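Local coordinates for carboxypeptidase Y inhibitor (Saccharomyces cerevisiae, PDB 1WPX), which inhibits carboxypeptidase Y, a serine protease, specifically and potently as a member of the phosphatidylethanolamine-binding protein family, at residues Y41-T55 with Q208-K220. Sequence-based numbering, arbitrary orientation.
Sequences YSSSAPVAMGNTLPT and QLVASNFFYAETK
Phe215 is the apolar centre where segment 41-55 meets strand 208-217, within the antiparallel beta fold of the phosphatidylethanolamine-binding proteins. Leu53 CD1 sits over one face of the Phe215 ring, 4.2 Å from its centroid, a CH-pi contact. Tyr41 turns an edge toward the Phe215 ring in an offset edge-to-face pair, the planes 83° apart, and its OH bonds onward to Tyr150 OH. Val47 CB lies 4.0 Å from Phe215 CD2, while Tyr164 of strand 162-170 also meets this ring. With CG between the backbone N and the carbonyl carbon (chi1 72°), the Phe215 ring comes to lie among Leu53, Val47 and Tyr41.

The neighbouring Phe214 ring lies across Gly50, whose CA stands 4.0 Å from the Phe214 ring centroid. Gly50 N donates to Phe214 O at 2.8 Å, nearly straight but from above the carbonyl plane, and the positive phi of Gly50 favours glycine. Farther along, Thr52 and Tyr216 form a single beta bridge: Tyr216 N donates to Asn51 O at 2.8 Å, and Tyr216 O receives Leu53 N.

The polar edge is the Asn213 amide, carried to Val47 and Met49 with CG anti to the backbone N (chi1 -159°). Asn213 OD1 accepts Met49 N in its carbonyl plane at 2.8 Å and also takes Phe214 N; ND2 gives a weak bond to Val47 O and another bond to Leu37 O. A leucine here would probably leave Met49 N and Phe214 N without this acceptor, Val47 O and Leu37 O without this donor, and the backbone at Met49 less firmly tied to strand 208-217. Ala48 O is hydrogen-bonded to a side chain of another protein's chain, against which Met49 and Asn51 also pack. Asn51 braces its own segment: OD1 receives Ala48 N from above the carbonyl plane, and Asn51 ND2 reaches Pro46 O at 2.8 Å.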
loop_
_atom_site.group_PDB
_atom_site.type_symbol
_atom_site.label_atom_id
_atom_site.label_comp_id
_atom_site.label_asym_id
_atom_site.label_seq_id
_atom_site.Cartn_x
_atom_site.Cartn_y
_atom_site.Cartn_z
ATOM N N TYR B 41 4.005 16.202 11.044
ATOM C CA TYR B 41 3.618 17.042 12.171
ATOM C C TYR B 41 3.926 16.278 13.442
ATOM O O TYR B 41 4.376 16.851 14.433
ATOM C CB TYR B 41 2.133 17.367 12.100
ATOM C CG TYR B 41 1.806 18.407 11.061
ATOM C CD1 TYR B 41 2.001 19.763 11.321
ATOM C CD2 TYR B 41 1.328 18.038 9.803
ATOM C CE1 TYR B 41 1.724 20.729 10.353
ATOM C CE2 TYR B 41 1.051 18.995 8.831
ATOM C CZ TYR B 41 1.250 20.335 9.114
ATOM O OH TYR B 41 0.969 21.277 8.163
ATOM N N SER B 42 3.678 14.975 13.395
ATOM C CA SER B 42 3.940 14.077 14.517
ATOM C C SER B 42 3.922 12.652 13.975
ATOM O O SER B 42 3.394 12.402 12.891
ATOM C CB SER B 42 2.881 14.239 15.611
ATOM O OG SER B 42 1.606 13.841 15.145
ATOM N N SER B 43 4.496 11.721 14.728
ATOM C CA SER B 43 4.559 10.331 14.296
ATOM C C SER B 43 3.222 9.814 13.769
ATOM O O SER B 43 3.181 8.868 12.977
ATOM C CB SER B 43 5.052 9.438 15.443
ATOM O OG SER B 43 4.144 9.432 16.529
ATOM N N SER B 44 2.132 10.443 14.192
ATOM C CA SER B 44 0.813 10.018 13.751
ATOM C C SER B 44 0.226 10.974 12.721
ATOM O O SER B 44 -0.893 10.767 12.237
ATOM C CB SER B 44 -0.138 9.931 14.945
ATOM O OG SER B 44 -0.411 11.223 15.467
ATOM N N ALA B 45 0.976 12.021 12.386
ATOM C CA ALA B 45 0.496 13.006 11.428
ATOM C C ALA B 45 1.496 13.297 10.322
ATOM O O ALA B 45 2.069 14.385 10.255
ATOM C CB ALA B 45 0.133 14.293 12.150
ATOM N N PRO B 46 1.732 12.318 9.440
ATOM C CA PRO B 46 2.679 12.545 8.347
ATOM C C PRO B 46 1.889 13.072 7.164
ATOM O O PRO B 46 0.714 12.749 7.015
ATOM C CB PRO B 46 3.213 11.149 8.072
ATOM C CG PRO B 46 1.968 10.316 8.233
ATOM C CD PRO B 46 1.313 10.903 9.487
ATOM N N VAL B 47 2.501 13.909 6.342
ATOM C CA VAL B 47 1.795 14.375 5.164
ATOM C C VAL B 47 2.342 13.412 4.117
ATOM O O VAL B 47 3.540 13.401 3.838
ATOM C CB VAL B 47 2.099 15.882 4.858
ATOM C CG1 VAL B 47 2.998 16.444 5.933
ATOM C CG2 VAL B 47 2.691 16.060 3.462
ATOM N N ALA B 48 1.461 12.574 3.574
ATOM C CA ALA B 48 1.867 11.561 2.618
ATOM C C ALA B 48 1.223 11.618 1.237
ATOM O O ALA B 48 0.534 10.679 0.825
ATOM C CB ALA B 48 1.641 10.183 3.230
ATOM N N MET B 49 1.464 12.701 0.511
ATOM C CA MET B 49 0.919 12.845 -0.832
ATOM C C MET B 49 -0.586 12.607 -0.920
ATOM O O MET B 49 -1.028 11.610 -1.494
ATOM C CB MET B 49 1.629 11.886 -1.798
ATOM C CG MET B 49 3.117 12.162 -1.995
ATOM S SD MET B 49 3.497 13.678 -2.926
ATOM C CE MET B 49 3.159 13.124 -4.565
ATOM N N GLY B 50 -1.375 13.504 -0.335
ATOM C CA GLY B 50 -2.818 13.365 -0.436
ATOM C C GLY B 50 -3.635 12.781 0.702
ATOM O O GLY B 50 -4.854 12.714 0.591
ATOM N N ASN B 51 -3.003 12.348 1.784
ATOM C CA ASN B 51 -3.777 11.805 2.886
ATOM C C ASN B 51 -4.525 12.944 3.584
ATOM O O ASN B 51 -4.255 14.120 3.343
ATOM C CB ASN B 51 -2.863 11.074 3.867
ATOM C CG ASN B 51 -1.828 11.980 4.486
ATOM O OD1 ASN B 51 -1.189 12.779 3.797
ATOM N ND2 ASN B 51 -1.641 11.851 5.793
ATOM N N THR B 52 -5.487 12.594 4.428
ATOM C CA THR B 52 -6.266 13.593 5.144
ATOM C C THR B 52 -5.762 13.668 6.577
ATOM O O THR B 52 -5.451 12.654 7.187
ATOM C CB THR B 52 -7.781 13.237 5.140
ATOM O OG1 THR B 52 -8.296 13.349 3.807
ATOM C CG2 THR B 52 -8.556 14.175 6.033
ATOM N N LEU B 53 -5.663 14.880 7.106
ATOM C CA LEU B 53 -5.201 15.067 8.467
ATOM C C LEU B 53 -6.182 15.926 9.237
ATOM O O LEU B 53 -6.721 16.901 8.706
ATOM C CB LEU B 53 -3.829 15.746 8.491
ATOM C CG LEU B 53 -2.599 14.912 8.157
ATOM C CD1 LEU B 53 -1.366 15.800 8.158
ATOM C CD2 LEU B 53 -2.451 13.803 9.182
ATOM N N PRO B 54 -6.450 15.560 10.500
ATOM C CA PRO B 54 -7.378 16.369 11.283
ATOM C C PRO B 54 -6.712 17.712 11.569
ATOM O O PRO B 54 -5.568 17.772 12.022
ATOM C CB PRO B 54 -7.595 15.526 12.536
ATOM C CG PRO B 54 -6.305 14.794 12.675
ATOM C CD PRO B 54 -6.009 14.378 11.260
ATOM N N THR B 55 -7.436 18.782 11.272
ATOM C CA THR B 55 -6.956 20.141 11.468
ATOM C C THR B 55 -6.105 20.392 12.711
ATOM O O THR B 55 -5.042 20.998 12.618
ATOM C CB THR B 55 -8.145 21.111 11.470
ATOM O OG1 THR B 55 -8.612 21.281 10.126
ATOM C CG2 THR B 55 -7.750 22.455 12.057
ATOM N N GLN B 208 13.836 28.043 -8.113
ATOM C CA GLN B 208 13.751 26.781 -8.835
ATOM C C GLN B 208 13.045 25.721 -7.989
ATOM O O GLN B 208 13.569 25.301 -6.961
ATOM C CB GLN B 208 15.159 26.295 -9.185
ATOM C CG GLN B 208 15.216 25.252 -10.294
ATOM C CD GLN B 208 16.566 24.553 -10.369
ATOM O OE1 GLN B 208 17.617 25.189 -10.285
ATOM N NE2 GLN B 208 16.540 23.236 -10.533
ATOM N N LEU B 209 11.861 25.296 -8.425
ATOM C CA LEU B 209 11.089 24.273 -7.713
ATOM C C LEU B 209 11.867 22.960 -7.709
ATOM O O LEU B 209 12.310 22.500 -8.756
ATOM C CB LEU B 209 9.748 24.036 -8.407
ATOM C CG LEU B 209 8.511 23.752 -7.546
ATOM C CD1 LEU B 209 7.553 22.854 -8.325
ATOM C CD2 LEU B 209 8.904 23.093 -6.241
ATOM N N VAL B 210 12.025 22.351 -6.540
ATOM C CA VAL B 210 12.759 21.094 -6.445
ATOM C C VAL B 210 11.905 19.923 -5.965
ATOM O O VAL B 210 12.117 18.790 -6.390
ATOM C CB VAL B 210 14.000 21.241 -5.517
ATOM C CG1 VAL B 210 14.590 19.877 -5.188
ATOM C CG2 VAL B 210 15.055 22.082 -6.209
ATOM N N ALA B 211 10.941 20.191 -5.087
ATOM C CA ALA B 211 10.087 19.128 -4.565
ATOM C C ALA B 211 8.763 19.641 -4.016
ATOM O O ALA B 211 8.586 20.845 -3.813
ATOM C CB ALA B 211 10.825 18.358 -3.481
ATOM N N SER B 212 7.840 18.711 -3.774
ATOM C CA SER B 212 6.521 19.045 -3.245
ATOM C C SER B 212 5.763 17.855 -2.642
ATOM O O SER B 212 5.852 16.735 -3.129
ATOM C CB SER B 212 5.665 19.667 -4.346
ATOM O OG SER B 212 4.366 19.957 -3.863
ATOM N N ASN B 213 5.026 18.118 -1.572
ATOM C CA ASN B 213 4.210 17.112 -0.904
ATOM C C ASN B 213 2.935 17.853 -0.509
ATOM O O ASN B 213 2.903 19.080 -0.540
ATOM C CB ASN B 213 4.908 16.588 0.349
ATOM C CG ASN B 213 4.373 15.231 0.798
ATOM O OD1 ASN B 213 3.289 14.815 0.403
ATOM N ND2 ASN B 213 5.134 14.546 1.635
ATOM N N PHE B 214 1.882 17.135 -0.140
ATOM C CA PHE B 214 0.653 17.815 0.240
ATOM C C PHE B 214 -0.321 16.905 0.978
ATOM O O PHE B 214 -0.182 15.682 0.975
ATOM C CB PHE B 214 -0.031 18.393 -1.002
ATOM C CG PHE B 214 -0.715 17.361 -1.843
ATOM C CD1 PHE B 214 -2.102 17.324 -1.925
ATOM C CD2 PHE B 214 0.020 16.394 -2.515
ATOM C CE1 PHE B 214 -2.746 16.337 -2.662
ATOM C CE2 PHE B 214 -0.612 15.404 -3.254
ATOM C CZ PHE B 214 -1.999 15.375 -3.326
ATOM N N PHE B 215 -1.310 17.517 1.614
ATOM C CA PHE B 215 -2.310 16.768 2.351
ATOM C C PHE B 215 -3.640 17.506 2.277
ATOM O O PHE B 215 -3.707 18.634 1.772
ATOM C CB PHE B 215 -1.866 16.574 3.811
ATOM C CG PHE B 215 -1.930 17.824 4.659
ATOM C CD1 PHE B 215 -3.070 18.120 5.403
ATOM C CD2 PHE B 215 -0.831 18.674 4.760
ATOM C CE1 PHE B 215 -3.110 19.242 6.246
ATOM C CE2 PHE B 215 -0.858 19.802 5.600
ATOM C CZ PHE B 215 -1.999 20.084 6.344
ATOM N N TYR B 216 -4.697 16.851 2.747
ATOM C CA TYR B 216 -6.025 17.444 2.753
ATOM C C TYR B 216 -6.487 17.623 4.189
ATOM O O TYR B 216 -6.121 16.854 5.081
ATOM C CB TYR B 216 -7.046 16.557 2.025
ATOM C CG TYR B 216 -6.974 16.549 0.511
ATOM C CD1 TYR B 216 -6.214 15.598 -0.168
ATOM C CD2 TYR B 216 -7.712 17.462 -0.244
ATOM C CE1 TYR B 216 -6.194 15.549 -1.564
ATOM C CE2 TYR B 216 -7.700 17.427 -1.641
ATOM C CZ TYR B 216 -6.940 16.467 -2.295
ATOM O OH TYR B 216 -6.918 16.424 -3.674
ATOM N N ALA B 217 -7.294 18.652 4.400
ATOM C CA ALA B 217 -7.855 18.940 5.707
ATOM C C ALA B 217 -9.242 19.504 5.437
ATOM O O ALA B 217 -9.474 20.150 4.407
ATOM C CB ALA B 217 -7.002 19.950 6.444
ATOM N N GLU B 218 -10.162 19.255 6.358
ATOM C CA GLU B 218 -11.529 19.718 6.194
ATOM C C GLU B 218 -12.181 20.016 7.536
ATOM O O GLU B 218 -11.823 19.432 8.558
ATOM C CB GLU B 218 -12.340 18.646 5.462
ATOM C CG GLU B 218 -13.602 19.136 4.805
ATOM C CD GLU B 218 -14.426 18.004 4.234
ATOM O OE1 GLU B 218 -15.374 18.281 3.467
ATOM O OE2 GLU B 218 -14.132 16.834 4.559
ATOM N N THR B 219 -13.125 20.948 7.526
ATOM C CA THR B 219 -13.867 21.308 8.729
ATOM C C THR B 219 -15.333 21.030 8.425
ATOM O O THR B 219 -15.930 21.670 7.556
ATOM C CB THR B 219 -13.691 22.797 9.090
ATOM O OG1 THR B 219 -12.354 23.022 9.557
ATOM C CG2 THR B 219 -14.677 23.199 10.176
ATOM N N LYS B 220 -15.904 20.054 9.122
ATOM C CA LYS B 220 -17.298 19.693 8.908
ATOM C C LYS B 220 -18.204 20.317 9.959
ATOM O O LYS B 220 -19.204 20.945 9.553
ATOM C CB LYS B 220 -17.458 18.171 8.909
ATOM C CG LYS B 220 -16.758 17.485 7.742
ATOM C CD LYS B 220 -17.086 15.999 7.667
ATOM C CE LYS B 220 -16.502 15.379 6.408
ATOM N NZ LYS B 220 -16.979 16.073 5.170
ATOM O OXT LYS B 220 -17.908 20.171 11.166
#